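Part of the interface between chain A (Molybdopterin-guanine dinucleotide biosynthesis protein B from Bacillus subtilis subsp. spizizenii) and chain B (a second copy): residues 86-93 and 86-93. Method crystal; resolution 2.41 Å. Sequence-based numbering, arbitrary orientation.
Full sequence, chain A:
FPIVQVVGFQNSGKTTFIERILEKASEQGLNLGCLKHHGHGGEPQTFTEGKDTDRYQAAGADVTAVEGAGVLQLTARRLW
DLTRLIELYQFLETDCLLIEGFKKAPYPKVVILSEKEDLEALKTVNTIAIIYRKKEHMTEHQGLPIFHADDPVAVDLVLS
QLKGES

Chain A 86-93: IELYQFLE
Chain B (86-93) IELYQFLE

An exact two-fold axis pairs two copies of one helical end, so each contact made by chain A recurs with the chains exchanged. Helices 86-91 run nearly antiparallel, at 158°, with axes 11.6 Å apart; Leu A88 sets its CA 8.3 Å from CA of Phe B91. No hydrogen bond crosses: the contact is apolar packing, and the backbone bonds stay within each chain, as from Phe A91 N to Glu A87 O (2.8 Å).

Ile A86 (m, t) lies out of reach. Glu A87 (m, t) points toward the partner, its CB 4.2 Å and its O 3.8 Å from Phe B91 CZ. Leu A88 (t, p) starts sideways but brings its end nearer: CD1 lies 4.2 Å from Leu B88 CD1, 3.9 Å from Phe B91 CE1 and 4.1 Å from Leu B92 CD2. Tyr A89 (m) points away, its OH hydrogen-bonded elsewhere in the structure.

Phe A91 (t, chi2 -88°) points toward chain B and forms an offset stack with Phe B91, centroids 4.4 Å apart, planes at 26°, CD2 to CD2 3.5 Å. CB of Phe A91 also sits over a face of the Phe B91 ring, 4.1 Å from its centroid. Leu A92 (m, t) reaches Leu B88, before Glu A93 (phi 70°, psi 47°) closes the helix in a Schellman motif.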

# COMPACT_ATOMS: atom_id res chain seq x y z
N ILE A 86 5.15 -10.29 5.29
CA ILE A 86 4.84 -10.46 6.68
C ILE A 86 5.55 -9.39 7.54
O ILE A 86 4.94 -8.78 8.40
CB ILE A 86 5.09 -11.92 7.14
CG1 ILE A 86 4.01 -12.82 6.53
CG2 ILE A 86 4.98 -12.06 8.66
CD1 ILE A 86 4.15 -14.28 6.85
N GLU A 87 6.80 -9.12 7.25
CA GLU A 87 7.51 -8.07 7.93
C GLU A 87 6.82 -6.71 7.73
O GLU A 87 6.72 -5.90 8.66
CB GLU A 87 8.97 -8.00 7.46
CG GLU A 87 9.83 -9.14 8.00
CD GLU A 87 11.13 -9.39 7.21
OE1 GLU A 87 11.28 -8.90 6.07
OE2 GLU A 87 12.03 -10.11 7.74
N LEU A 88 6.32 -6.48 6.53
CA LEU A 88 5.54 -5.28 6.24
C LEU A 88 4.39 -5.23 7.19
O LEU A 88 4.14 -4.23 7.73
CB LEU A 88 5.08 -5.24 4.79
CG LEU A 88 4.20 -4.05 4.31
CD1 LEU A 88 4.96 -2.77 4.41
CD2 LEU A 88 3.70 -4.20 2.88
N TYR A 89 3.71 -6.33 7.42
CA TYR A 89 2.57 -6.34 8.32
C TYR A 89 2.96 -6.09 9.79
O TYR A 89 2.21 -5.43 10.52
CB TYR A 89 1.76 -7.63 8.22
CG TYR A 89 0.83 -7.62 7.04
CD1 TYR A 89 1.30 -7.91 5.77
CD2 TYR A 89 -0.50 -7.25 7.17
CE1 TYR A 89 0.46 -7.87 4.65
CE2 TYR A 89 -1.37 -7.23 6.05
CZ TYR A 89 -0.88 -7.51 4.80
OH TYR A 89 -1.69 -7.47 3.65
N GLN A 90 4.11 -6.62 10.20
CA GLN A 90 4.67 -6.36 11.51
C GLN A 90 4.95 -4.88 11.66
O GLN A 90 4.52 -4.28 12.60
CB GLN A 90 5.93 -7.19 11.73
CG GLN A 90 5.67 -8.45 12.55
CD GLN A 90 6.42 -9.70 12.09
OE1 GLN A 90 7.32 -9.68 11.25
NE2 GLN A 90 6.01 -10.81 12.63
N PHE A 91 5.60 -4.30 10.67
CA PHE A 91 5.89 -2.89 10.68
C PHE A 91 4.66 -1.92 10.73
O PHE A 91 4.73 -0.84 11.30
CB PHE A 91 6.74 -2.59 9.48
CG PHE A 91 7.07 -1.15 9.32
CD1 PHE A 91 6.22 -0.29 8.62
CD2 PHE A 91 8.28 -0.64 9.81
CE1 PHE A 91 6.55 1.03 8.45
CE2 PHE A 91 8.61 0.70 9.64
CZ PHE A 91 7.74 1.52 8.95
N LEU A 92 3.55 -2.29 10.11
CA LEU A 92 2.33 -1.44 10.19
C LEU A 92 1.56 -1.82 11.43
O LEU A 92 0.46 -1.37 11.62
CB LEU A 92 1.45 -1.64 8.96
CG LEU A 92 2.00 -1.32 7.58
CD1 LEU A 92 1.10 -1.83 6.47
CD2 LEU A 92 2.15 0.18 7.45
N GLU A 93 2.12 -2.72 12.24
CA GLU A 93 1.69 -2.93 13.64
C GLU A 93 0.32 -3.57 13.73
O GLU A 93 -0.52 -3.16 14.53
CB GLU A 93 1.71 -1.63 14.47
CG GLU A 93 3.08 -0.94 14.49
CD GLU A 93 3.10 0.33 15.36
OE1 GLU A 93 2.02 0.69 15.90
OE2 GLU A 93 4.19 0.97 15.50
N ILE B 86 7.11 8.60 5.99
CA ILE B 86 8.49 8.62 5.57
C ILE B 86 9.23 7.35 6.05
O ILE B 86 9.94 6.73 5.29
CB ILE B 86 9.18 9.95 5.97
CG1 ILE B 86 8.63 11.07 5.09
CG2 ILE B 86 10.69 9.90 5.75
CD1 ILE B 86 9.18 12.44 5.40
N GLU B 87 9.00 6.94 7.27
CA GLU B 87 9.56 5.71 7.77
C GLU B 87 9.12 4.51 6.91
O GLU B 87 9.91 3.60 6.62
CB GLU B 87 9.20 5.50 9.24
CG GLU B 87 9.97 6.41 10.19
CD GLU B 87 9.32 6.57 11.59
OE1 GLU B 87 8.13 6.22 11.77
OE2 GLU B 87 10.01 7.06 12.51
N LEU B 88 7.86 4.53 6.50
CA LEU B 88 7.34 3.50 5.60
C LEU B 88 8.18 3.50 4.37
O LEU B 88 8.56 2.48 3.93
CB LEU B 88 5.87 3.73 5.28
CG LEU B 88 5.15 2.76 4.29
CD1 LEU B 88 5.12 1.38 4.85
CD2 LEU B 88 3.73 3.18 3.95
N TYR B 89 8.52 4.64 3.83
CA TYR B 89 9.33 4.69 2.62
C TYR B 89 10.77 4.19 2.83
O TYR B 89 11.34 3.56 1.94
CB TYR B 89 9.36 6.10 2.01
CG TYR B 89 8.13 6.38 1.20
CD1 TYR B 89 6.96 6.77 1.82
CD2 TYR B 89 8.11 6.20 -0.18
CE1 TYR B 89 5.79 7.00 1.09
CE2 TYR B 89 6.94 6.46 -0.93
CZ TYR B 89 5.78 6.84 -0.29
OH TYR B 89 4.59 7.07 -0.99
N GLN B 90 11.34 4.48 4.01
CA GLN B 90 12.63 3.97 4.39
C GLN B 90 12.58 2.46 4.46
O GLN B 90 13.39 1.81 3.86
CB GLN B 90 13.07 4.57 5.73
CG GLN B 90 14.04 5.73 5.57
CD GLN B 90 13.83 6.91 6.52
OE1 GLN B 90 13.06 6.86 7.48
NE2 GLN B 90 14.50 7.98 6.22
N PHE B 91 11.56 1.93 5.11
CA PHE B 91 11.39 0.50 5.21
C PHE B 91 11.21 -0.27 3.86
O PHE B 91 11.61 -1.41 3.72
CB PHE B 91 10.23 0.25 6.11
CG PHE B 91 9.88 -1.19 6.26
CD1 PHE B 91 9.00 -1.81 5.37
CD2 PHE B 91 10.37 -1.94 7.34
CE1 PHE B 91 8.66 -3.13 5.53
CE2 PHE B 91 10.03 -3.27 7.50
CZ PHE B 91 9.17 -3.86 6.58
N LEU B 92 10.57 0.34 2.87
CA LEU B 92 10.43 -0.32 1.54
C LEU B 92 11.66 -0.00 0.72
O LEU B 92 11.70 -0.31 -0.45
CB LEU B 92 9.18 0.17 0.82
CG LEU B 92 7.81 -0.04 1.45
CD1 LEU B 92 6.74 0.75 0.73
CD2 LEU B 92 7.48 -1.51 1.40
N GLU B 93 12.63 0.68 1.32
CA GLU B 93 14.01 0.76 0.79
C GLU B 93 14.10 1.58 -0.48
O GLU B 93 14.76 1.19 -1.44
CB GLU B 93 14.63 -0.63 0.56
CG GLU B 93 14.65 -1.51 1.82
CD GLU B 93 15.32 -2.87 1.58
OE1 GLU B 93 15.72 -3.14 0.42
OE2 GLU B 93 15.44 -3.68 2.56